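Local coordinates for protein levansucrase (Bacillus subtilis, PDB 1OYG) that is an enzyme of the levansucrase/invertase family, whose members are built on a five-bladed beta-propeller, at residues N49-K54 with S106-K111; A72-Y77 with S178-N183; D146-L151 with T168-V173. All blocks are in the same frame, centred on the assembly; numbering follows the deposited sequence.

Contact 1: N49-K54 with S106-K111; sequences NISSAK and SIDSWK
I107 and I50 form the apolar half of this contact, their side chains crossing at about a right angle with CD1 of I107 4.0 Å from CG1 of I50. I107 is stretched out to get there: CG1 stands anti to the backbone N (chi1 -172°) and chi2 is also extended, which carries the terminal methyl over to N49 and I50. Both isoleucines are buried, since strand 416-426 lies against them through T416, and F417 and F98 also touch I50.

S52 makes the polar half. Its OG, set between the backbone N and the carbonyl carbon (chi1 65°), donates to W110 O at 2.7 Å, tilted 33° from the carbonyl plane. The same carbonyl is approached by a water 2.7 Å from W110 O, which S51 OG also contacts at 2.7 Å and which is placed to donate to I107 O as well. A second water accepts from S51 N at 2.9 Å and is placed to donate to D108 OD1, 2.8 Å away, while OD2 of D108 forms a salt bridge with K48.

Each segment contains a short 3-10 segment, and the one at 107-109 is entered through an ST turn, S106 OG accepting from D108 N. S106 O is held twice, by S109 OG and S109 N. The contact thus joins the loop ahead of strand 57-65 to the loop ahead of strand 111-115. Its isoleucine pair is buried, whereas on the polar side S52 OG to W110 O is the one direct hydrogen bond and the other links run through water.

Contact 2: A72-Y77 with S178-N183; sequences ANYHGY and SSLNIN
Y74 meets L180 with the edge of its ring, CD2 lying 4.1 Å from L180 CD2 and close to the ring plane; just before it, N73 OD1 accepts from G76 N at 2.8 Å, an Asx motif. The Y74 hydroxyl runs on to V173 O in strand 163-175. The imidazole of H75 folds back over one face of the Y74 ring, CD2 sitting above the centre. H75 and G76 are the corner residues of a type I' turn, closed by Y74 N to Y77 O and Y77 N to Y74 O, both 2.9 Å.

Y77, at the end of the turn, has the largest share of the first segment's contact. The CG of L180 stands over one face of its ring, 4.0 Å from the centroid and 17° off the normal, a CH-pi contact. L180 CD2 reaches CD2 of Y77 at 3.5 Å. With CG of L180 anti to its carbonyl carbon (chi1 -68°), one leucine methyl lies by CB of Y77 and the other serves both tyrosines. The Y77 hydroxyl goes past L180 to hydrogen-bond S176 O, and Y99 meets the ring edge-to-face. No hydrogen bond joins the two segments directly, so the turn is held against strand 180-192 by apolar and CH-pi contacts, while the tyrosine hydroxyls are anchored on neighbouring backbone carbonyls.

Contact 3: D146-L151 with T168-V173; sequences DGKIRL and TAQVNV
R150 lays one face of its guanidinium over the peptide link between A169 and Q170, with Q170 N above the centre and CB of Q170 3.8 Å from NH2. Bends at chi2 (51°) and chi3 (62°) curl the chain back across the neighbouring strand. In the guanidinium plane, NH1 donates to T168 OG1 at 3.0 Å and an almost straight 173°, whereas NH2 forms a salt bridge with D187 and reaches Q170 OE1 through a water. T168 OG1 in turn donates to L151 O at 2.8 Å, on the opposite face of that carbonyl from A169 N.

The strands are the arms of an antiparallel beta hairpin, 149-157 with 163-175, within one blade of the propeller. L151 and A169 are a hydrogen-bonded pair, L151 N donating to A169 O at 2.8 Å; R150 and Q170 are the non-hydrogen-bonded pair beside it. On the face of I149, L151 and V171 the contacts are apolar, and I149 CD1 extends to V173 CG2 at 3.7 Å. V171 N bonds I149 O directly at 2.9 Å, but a water links I149 N to V171 O. At the open end of the hairpin, away from its connecting loop, K148 rests its CB and CG against Q170 OE1, each at 3.5 Å.

Overall arrangement
Contact 2 touches both of the others, with centres about 16 Å from contact 1 and about 12 Å from contact 3; contacts 1 and 3 lie about 23 Å apart, centre to centre, and do not meet. K111 NZ of contact 1 reaches S178 O, while N183 N of contact 2 probably hydrogen-bonds N172 O of contact 3. Along the chain the segments of contacts 1 and 2 alternate, and contact 3 is nested inside the loop that contact 2 closes. Strand 163-175 of contact 3 and strand 180-192 of contact 2 are antiparallel neighbours in one sheet. Contact 2 therefore ties the strand run 57-65 to 111-115 to the run 135-143 to 180-192, consistent with adjacent propeller blades.

Contact 1: N49-K54 with S106-K111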
loop_
_atom_site.group_PDB
_atom_site.type_symbol
_atom_site.label_atom_id
_atom_site.label_comp_id
_atom_site.label_asym_id
_atom_site.label_seq_id
_atom_site.Cartn_x
_atom_site.Cartn_y
_atom_site.Cartn_z
ATOM N N ASN A 49 1.940 -2.701 -23.222
ATOM C CA ASN A 49 1.478 -1.453 -22.639
ATOM C C ASN A 49 -0.045 -1.443 -22.631
ATOM O O ASN A 49 -0.679 -2.106 -23.451
ATOM C CB ASN A 49 1.985 -0.263 -23.461
ATOM C CG ASN A 49 3.495 -0.201 -23.528
ATOM O OD1 ASN A 49 4.171 -0.439 -22.534
ATOM N ND2 ASN A 49 4.032 0.110 -24.702
ATOM N N ILE A 50 -0.629 -0.693 -21.703
ATOM C CA ILE A 50 -2.071 -0.467 -21.710
ATOM C C ILE A 50 -2.377 0.418 -22.913
ATOM O O ILE A 50 -1.994 1.589 -22.945
ATOM C CB ILE A 50 -2.537 0.208 -20.408
ATOM C CG1 ILE A 50 -2.259 -0.691 -19.201
ATOM C CG2 ILE A 50 -4.032 0.549 -20.481
ATOM C CD1 ILE A 50 -2.276 0.056 -17.890
ATOM N N SER A 51 -3.066 -0.154 -23.893
ATOM C CA SER A 51 -3.285 0.489 -25.185
ATOM C C SER A 51 -4.038 1.805 -25.047
ATOM O O SER A 51 -3.743 2.770 -25.747
ATOM C CB SER A 51 -4.043 -0.455 -26.126
ATOM O OG SER A 51 -5.315 -0.811 -25.603
ATOM N N SER A 52 -4.993 1.841 -24.123
ATOM C CA SER A 52 -5.841 3.016 -23.929
ATOM C C SER A 52 -5.146 4.138 -23.157
ATOM O O SER A 52 -5.697 5.231 -23.031
ATOM C CB SER A 52 -7.142 2.614 -23.217
ATOM O OG SER A 52 -6.901 2.143 -21.901
ATOM N N ALA A 53 -3.951 3.870 -22.634
ATOM C CA ALA A 53 -3.208 4.848 -21.840
ATOM C C ALA A 53 -2.386 5.800 -22.694
ATOM O O ALA A 53 -1.906 6.818 -22.191
ATOM C CB ALA A 53 -2.312 4.143 -20.832
ATOM N N LYS A 54 -2.220 5.468 -23.974
ATOM C CA LYS A 54 -1.630 6.376 -24.953
ATOM C C LYS A 54 -0.260 6.903 -24.509
ATOM O O LYS A 54 -0.034 8.108 -24.464
ATOM C CB LYS A 54 -2.583 7.547 -25.259
ATOM C CG LYS A 54 -4.070 7.192 -25.332
ATOM C CD LYS A 54 -4.348 6.025 -26.256
ATOM N N SER A 106 -8.535 -9.678 -21.242
ATOM C CA SER A 106 -7.369 -9.148 -21.948
ATOM C C SER A 106 -7.008 -7.751 -21.447
ATOM O O SER A 106 -7.881 -6.972 -21.081
ATOM C CB SER A 106 -7.628 -9.097 -23.454
ATOM O OG SER A 106 -6.544 -8.496 -24.147
ATOM N N ILE A 107 -5.717 -7.433 -21.440
ATOM C CA ILE A 107 -5.272 -6.069 -21.142
ATOM C C ILE A 107 -5.880 -5.057 -22.125
ATOM O O ILE A 107 -6.107 -3.901 -21.773
ATOM C CB ILE A 107 -3.724 -5.966 -21.141
ATOM C CG1 ILE A 107 -3.290 -4.581 -20.631
ATOM C CG2 ILE A 107 -3.144 -6.273 -22.521
ATOM C CD1 ILE A 107 -1.810 -4.442 -20.366
ATOM N N ASP A 108 -6.139 -5.501 -23.351
ATOM C CA ASP A 108 -6.753 -4.658 -24.380
ATOM C C ASP A 108 -8.216 -4.298 -24.103
ATOM O O ASP A 108 -8.761 -3.401 -24.743
ATOM C CB ASP A 108 -6.646 -5.336 -25.749
ATOM C CG ASP A 108 -5.206 -5.538 -26.188
ATOM O OD1 ASP A 108 -4.364 -4.654 -25.915
ATOM O OD2 ASP A 108 -4.829 -6.554 -26.811
ATOM N N SER A 109 -8.843 -4.995 -23.157
ATOM C CA SER A 109 -10.220 -4.704 -22.746
ATOM C C SER A 109 -10.336 -3.472 -21.843
ATOM O O SER A 109 -11.439 -2.971 -21.616
ATOM C CB SER A 109 -10.829 -5.915 -22.029
ATOM O OG SER A 109 -10.323 -6.052 -20.712
ATOM N N TRP A 110 -9.213 -2.992 -21.313
ATOM C CA TRP A 110 -9.231 -1.845 -20.409
ATOM C C TRP A 110 -9.274 -0.530 -21.175
ATOM O O TRP A 110 -8.286 -0.122 -21.787
ATOM C CB TRP A 110 -8.033 -1.880 -19.465
ATOM C CG TRP A 110 -8.103 -3.019 -18.500
ATOM C CD1 TRP A 110 -7.456 -4.209 -18.601
ATOM C CD2 TRP A 110 -8.883 -3.087 -17.302
ATOM N NE1 TRP A 110 -7.774 -5.015 -17.534
ATOM C CE2 TRP A 110 -8.648 -4.349 -16.720
ATOM C CE3 TRP A 110 -9.753 -2.206 -16.653
ATOM C CZ2 TRP A 110 -9.247 -4.750 -15.527
ATOM C CZ3 TRP A 110 -10.349 -2.607 -15.467
ATOM C CH2 TRP A 110 -10.092 -3.869 -14.919
ATOM N N LYS A 111 -10.443 0.103 -21.154
ATOM C CA LYS A 111 -10.637 1.438 -21.703
ATOM C C LYS A 111 -10.252 2.489 -20.668
ATOM O O LYS A 111 -10.213 2.211 -19.475
ATOM C CB LYS A 111 -12.095 1.627 -22.123
ATOM C CG LYS A 111 -12.528 0.711 -23.265
ATOM C CD LYS A 111 -14.004 0.874 -23.607
ATOM C CE LYS A 111 -14.287 2.151 -24.375
ATOM N NZ LYS A 111 -15.751 2.413 -24.499
HETATM O O HOH W 1 -6.148 -1.218 -23.064
HETATM O O HOH W 2 -3.548 -3.058 -23.776
#

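Contact 2: A72-Y77 with S178-N183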
loop_
_atom_site.group_PDB
_atom_site.type_symbol
_atom_site.label_atom_id
_atom_site.label_comp_id
_atom_site.label_asym_id
_atom_site.label_seq_id
_atom_site.Cartn_x
_atom_site.Cartn_y
_atom_site.Cartn_z
ATOM N N ALA A 72 -15.906 -4.954 -7.155
ATOM C CA ALA A 72 -17.240 -4.430 -7.414
ATOM C C ALA A 72 -17.631 -4.572 -8.878
ATOM O O ALA A 72 -16.781 -4.634 -9.768
ATOM C CB ALA A 72 -17.316 -2.971 -7.001
ATOM N N ASN A 73 -18.937 -4.619 -9.108
ATOM C CA ASN A 73 -19.508 -4.581 -10.443
ATOM C C ASN A 73 -20.317 -3.296 -10.564
ATOM O O ASN A 73 -21.393 -3.166 -9.968
ATOM C CB ASN A 73 -20.390 -5.810 -10.675
ATOM C CG ASN A 73 -20.851 -5.931 -12.109
ATOM O OD1 ASN A 73 -21.103 -4.928 -12.766
ATOM N ND2 ASN A 73 -20.965 -7.159 -12.603
ATOM N N TYR A 74 -19.767 -2.336 -11.304
ATOM C CA TYR A 74 -20.420 -1.067 -11.552
ATOM C C TYR A 74 -21.147 -1.098 -12.885
ATOM O O TYR A 74 -20.534 -0.921 -13.934
ATOM C CB TYR A 74 -19.401 0.081 -11.551
ATOM C CG TYR A 74 -20.067 1.431 -11.590
ATOM C CD1 TYR A 74 -20.585 1.996 -10.431
ATOM C CD2 TYR A 74 -20.209 2.131 -12.781
ATOM C CE1 TYR A 74 -21.213 3.226 -10.445
ATOM C CE2 TYR A 74 -20.846 3.368 -12.809
ATOM C CZ TYR A 74 -21.348 3.907 -11.633
ATOM O OH TYR A 74 -21.975 5.131 -11.626
ATOM N N HIS A 75 -22.454 -1.339 -12.846
ATOM C CA HIS A 75 -23.297 -1.291 -14.043
ATOM C C HIS A 75 -22.765 -2.163 -15.184
ATOM O O HIS A 75 -22.853 -1.798 -16.356
ATOM C CB HIS A 75 -23.488 0.162 -14.501
ATOM C CG HIS A 75 -24.233 1.002 -13.513
ATOM N ND1 HIS A 75 -25.541 1.392 -13.704
ATOM C CD2 HIS A 75 -23.858 1.516 -12.318
ATOM C CE1 HIS A 75 -25.937 2.114 -12.671
ATOM N NE2 HIS A 75 -24.936 2.204 -11.816
ATOM N N GLY A 76 -22.243 -3.331 -14.823
ATOM C CA GLY A 76 -21.697 -4.285 -15.777
ATOM C C GLY A 76 -20.211 -4.152 -16.075
ATOM O O GLY A 76 -19.700 -4.857 -16.955
ATOM N N TYR A 77 -19.519 -3.279 -15.345
ATOM C CA TYR A 77 -18.095 -3.013 -15.563
ATOM C C TYR A 77 -17.252 -3.244 -14.311
ATOM O O TYR A 77 -17.712 -3.028 -13.196
ATOM C CB TYR A 77 -17.887 -1.551 -15.979
ATOM C CG TYR A 77 -18.527 -1.156 -17.284
ATOM C CD1 TYR A 77 -17.853 -1.337 -18.486
ATOM C CD2 TYR A 77 -19.798 -0.584 -17.320
ATOM C CE1 TYR A 77 -18.424 -0.964 -19.692
ATOM C CE2 TYR A 77 -20.382 -0.211 -18.525
ATOM C CZ TYR A 77 -19.689 -0.406 -19.708
ATOM O OH TYR A 77 -20.262 -0.035 -20.905
ATOM N N SER A 178 -21.895 0.773 -23.864
ATOM C CA SER A 178 -20.569 0.773 -24.493
ATOM C C SER A 178 -19.465 1.466 -23.691
ATOM O O SER A 178 -18.299 1.074 -23.792
ATOM C CB SER A 178 -20.650 1.407 -25.889
ATOM O OG SER A 178 -21.384 2.623 -25.879
ATOM N N SER A 179 -19.810 2.487 -22.905
ATOM C CA SER A 179 -18.797 3.284 -22.211
ATOM C C SER A 179 -19.178 3.720 -20.793
ATOM O O SER A 179 -20.337 3.653 -20.390
ATOM C CB SER A 179 -18.443 4.521 -23.049
ATOM O OG SER A 179 -19.515 5.443 -23.092
ATOM N N LEU A 180 -18.163 4.131 -20.040
ATOM C CA LEU A 180 -18.330 4.854 -18.787
ATOM C C LEU A 180 -17.749 6.236 -19.017
ATOM O O LEU A 180 -16.727 6.373 -19.690
ATOM C CB LEU A 180 -17.577 4.177 -17.640
ATOM C CG LEU A 180 -18.085 2.814 -17.161
ATOM C CD1 LEU A 180 -17.253 2.346 -15.975
ATOM C CD2 LEU A 180 -19.562 2.858 -16.792
ATOM N N ASN A 181 -18.394 7.254 -18.459
ATOM C CA ASN A 181 -17.951 8.634 -18.619
ATOM C C ASN A 181 -17.938 9.337 -17.267
ATOM O O ASN A 181 -18.937 9.332 -16.558
ATOM C CB ASN A 181 -18.858 9.367 -19.616
ATOM C CG ASN A 181 -18.772 8.782 -21.022
ATOM O OD1 ASN A 181 -17.987 9.238 -21.852
ATOM N ND2 ASN A 181 -19.568 7.752 -21.286
ATOM N N ILE A 182 -16.795 9.908 -16.894
ATOM C CA ILE A 182 -16.685 10.666 -15.650
ATOM C C ILE A 182 -17.278 12.053 -15.876
ATOM O O ILE A 182 -16.818 12.800 -16.737
ATOM C CB ILE A 182 -15.211 10.766 -15.175
ATOM C CG1 ILE A 182 -14.647 9.379 -14.859
ATOM C CG2 ILE A 182 -15.108 11.665 -13.943
ATOM C CD1 ILE A 182 -13.134 9.324 -14.794
ATOM N N ASN A 183 -18.310 12.383 -15.110
ATOM C CA ASN A 183 -18.979 13.676 -15.212
ATOM C C ASN A 183 -18.364 14.728 -14.295
ATOM O O ASN A 183 -18.416 15.925 -14.586
ATOM C CB ASN A 183 -20.472 13.511 -14.913
ATOM C CG ASN A 183 -21.139 12.535 -15.851
ATOM O OD1 ASN A 183 -21.791 11.583 -15.421
ATOM N ND2 ASN A 183 -20.964 12.755 -17.145
#

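Contact 3: D146-L151 with T168-V173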
loop_
_atom_site.group_PDB
_atom_site.type_symbol
_atom_site.label_atom_id
_atom_site.label_comp_id
_atom_site.label_asym_id
_atom_site.label_seq_id
_atom_site.Cartn_x
_atom_site.Cartn_y
_atom_site.Cartn_z
ATOM N N ASP A 146 -25.561 2.684 -1.712
ATOM C CA ASP A 146 -26.445 3.464 -2.580
ATOM C C ASP A 146 -25.882 3.688 -3.997
ATOM O O ASP A 146 -26.361 4.548 -4.732
ATOM C CB ASP A 146 -26.898 4.778 -1.902
ATOM C CG ASP A 146 -25.818 5.841 -1.834
ATOM O OD1 ASP A 146 -24.626 5.522 -1.680
ATOM O OD2 ASP A 146 -26.092 7.059 -1.889
ATOM N N GLY A 147 -24.893 2.881 -4.380
ATOM C CA GLY A 147 -24.445 2.791 -5.761
ATOM C C GLY A 147 -23.487 3.877 -6.220
ATOM O O GLY A 147 -23.441 4.188 -7.408
ATOM N N LYS A 148 -22.710 4.428 -5.292
ATOM C CA LYS A 148 -21.776 5.507 -5.598
ATOM C C LYS A 148 -20.337 5.013 -5.578
ATOM O O LYS A 148 -19.989 4.082 -4.850
ATOM C CB LYS A 148 -21.931 6.662 -4.603
ATOM C CG LYS A 148 -23.366 7.155 -4.422
ATOM C CD LYS A 148 -23.965 7.649 -5.724
ATOM C CE LYS A 148 -25.369 8.204 -5.526
ATOM N NZ LYS A 148 -25.882 8.805 -6.782
ATOM N N ILE A 149 -19.504 5.649 -6.390
ATOM C CA ILE A 149 -18.078 5.374 -6.419
ATOM C C ILE A 149 -17.412 6.320 -5.438
ATOM O O ILE A 149 -17.402 7.525 -5.650
ATOM C CB ILE A 149 -17.533 5.572 -7.844
ATOM C CG1 ILE A 149 -18.167 4.549 -8.785
ATOM C CG2 ILE A 149 -16.021 5.432 -7.869
ATOM C CD1 ILE A 149 -17.848 4.785 -10.244
ATOM N N ARG A 150 -16.877 5.760 -4.358
ATOM C CA ARG A 150 -16.306 6.522 -3.251
ATOM C C ARG A 150 -14.797 6.286 -3.228
ATOM O O ARG A 150 -14.328 5.224 -2.825
ATOM C CB ARG A 150 -16.982 6.095 -1.942
ATOM C CG ARG A 150 -16.391 6.678 -0.663
ATOM C CD ARG A 150 -16.221 8.185 -0.655
ATOM N NE ARG A 150 -17.496 8.885 -0.786
ATOM C CZ ARG A 150 -17.668 10.179 -0.536
ATOM N NH1 ARG A 150 -16.652 10.945 -0.160
ATOM N NH2 ARG A 150 -18.870 10.716 -0.671
ATOM N N LEU A 151 -14.050 7.288 -3.683
ATOM C CA LEU A 151 -12.597 7.218 -3.801
ATOM C C LEU A 151 -11.904 7.730 -2.538
ATOM O O LEU A 151 -12.358 8.685 -1.917
ATOM C CB LEU A 151 -12.152 8.047 -5.014
ATOM C CG LEU A 151 -10.656 8.166 -5.321
ATOM C CD1 LEU A 151 -10.073 6.839 -5.768
ATOM C CD2 LEU A 151 -10.427 9.226 -6.387
ATOM N N THR A 168 -10.825 12.141 0.318
ATOM C CA THR A 168 -11.911 11.409 -0.307
ATOM C C THR A 168 -12.682 12.258 -1.308
ATOM O O THR A 168 -12.697 13.480 -1.233
ATOM C CB THR A 168 -12.862 10.856 0.765
ATOM O OG1 THR A 168 -13.820 9.980 0.158
ATOM C CG2 THR A 168 -13.693 11.972 1.417
ATOM N N ALA A 169 -13.314 11.581 -2.258
ATOM C CA ALA A 169 -14.264 12.206 -3.166
ATOM C C ALA A 169 -15.222 11.147 -3.681
ATOM O O ALA A 169 -14.886 9.965 -3.729
ATOM C CB ALA A 169 -13.546 12.865 -4.325
ATOM N N GLN A 170 -16.423 11.573 -4.042
ATOM C CA GLN A 170 -17.330 10.744 -4.820
ATOM C C GLN A 170 -17.098 11.055 -6.289
ATOM O O GLN A 170 -17.064 12.217 -6.680
ATOM C CB GLN A 170 -18.776 11.034 -4.453
ATOM C CG GLN A 170 -19.785 10.340 -5.354
ATOM C CD GLN A 170 -21.191 10.483 -4.837
ATOM O OE1 GLN A 170 -21.495 10.031 -3.736
ATOM N NE2 GLN A 170 -22.049 11.133 -5.614
ATOM N N VAL A 171 -16.947 10.013 -7.097
ATOM C CA VAL A 171 -16.735 10.152 -8.531
ATOM C C VAL A 171 -18.053 9.846 -9.228
ATOM O O VAL A 171 -18.573 8.736 -9.122
ATOM C CB VAL A 171 -15.637 9.195 -9.047
ATOM C CG1 VAL A 171 -15.262 9.543 -10.490
ATOM C CG2 VAL A 171 -14.406 9.250 -8.149
ATOM N N ASN A 172 -18.604 10.850 -9.905
ATOM C CA ASN A 172 -19.871 10.724 -10.616
ATOM C C ASN A 172 -19.618 10.198 -12.017
ATOM O O ASN A 172 -18.907 10.821 -12.793
ATOM C CB ASN A 172 -20.590 12.074 -10.655
ATOM C CG ASN A 172 -20.973 12.557 -9.271
ATOM O OD1 ASN A 172 -21.309 11.755 -8.401
ATOM N ND2 ASN A 172 -20.902 13.865 -9.051
ATOM N N VAL A 173 -20.184 9.033 -12.315
ATOM C CA VAL A 173 -19.922 8.322 -13.563
ATOM C C VAL A 173 -21.217 7.835 -14.203
ATOM O O VAL A 173 -21.978 7.089 -13.581
ATOM C CB VAL A 173 -18.999 7.105 -13.309
ATOM C CG1 VAL A 173 -18.766 6.305 -14.594
ATOM C CG2 VAL A 173 -17.674 7.555 -12.710
HETATM O O HOH W 3 -24.913 11.549 -5.414
HETATM O O HOH W 4 -20.822 7.834 -7.952
HETATM O O HOH W 5 -20.397 8.353 -1.693
#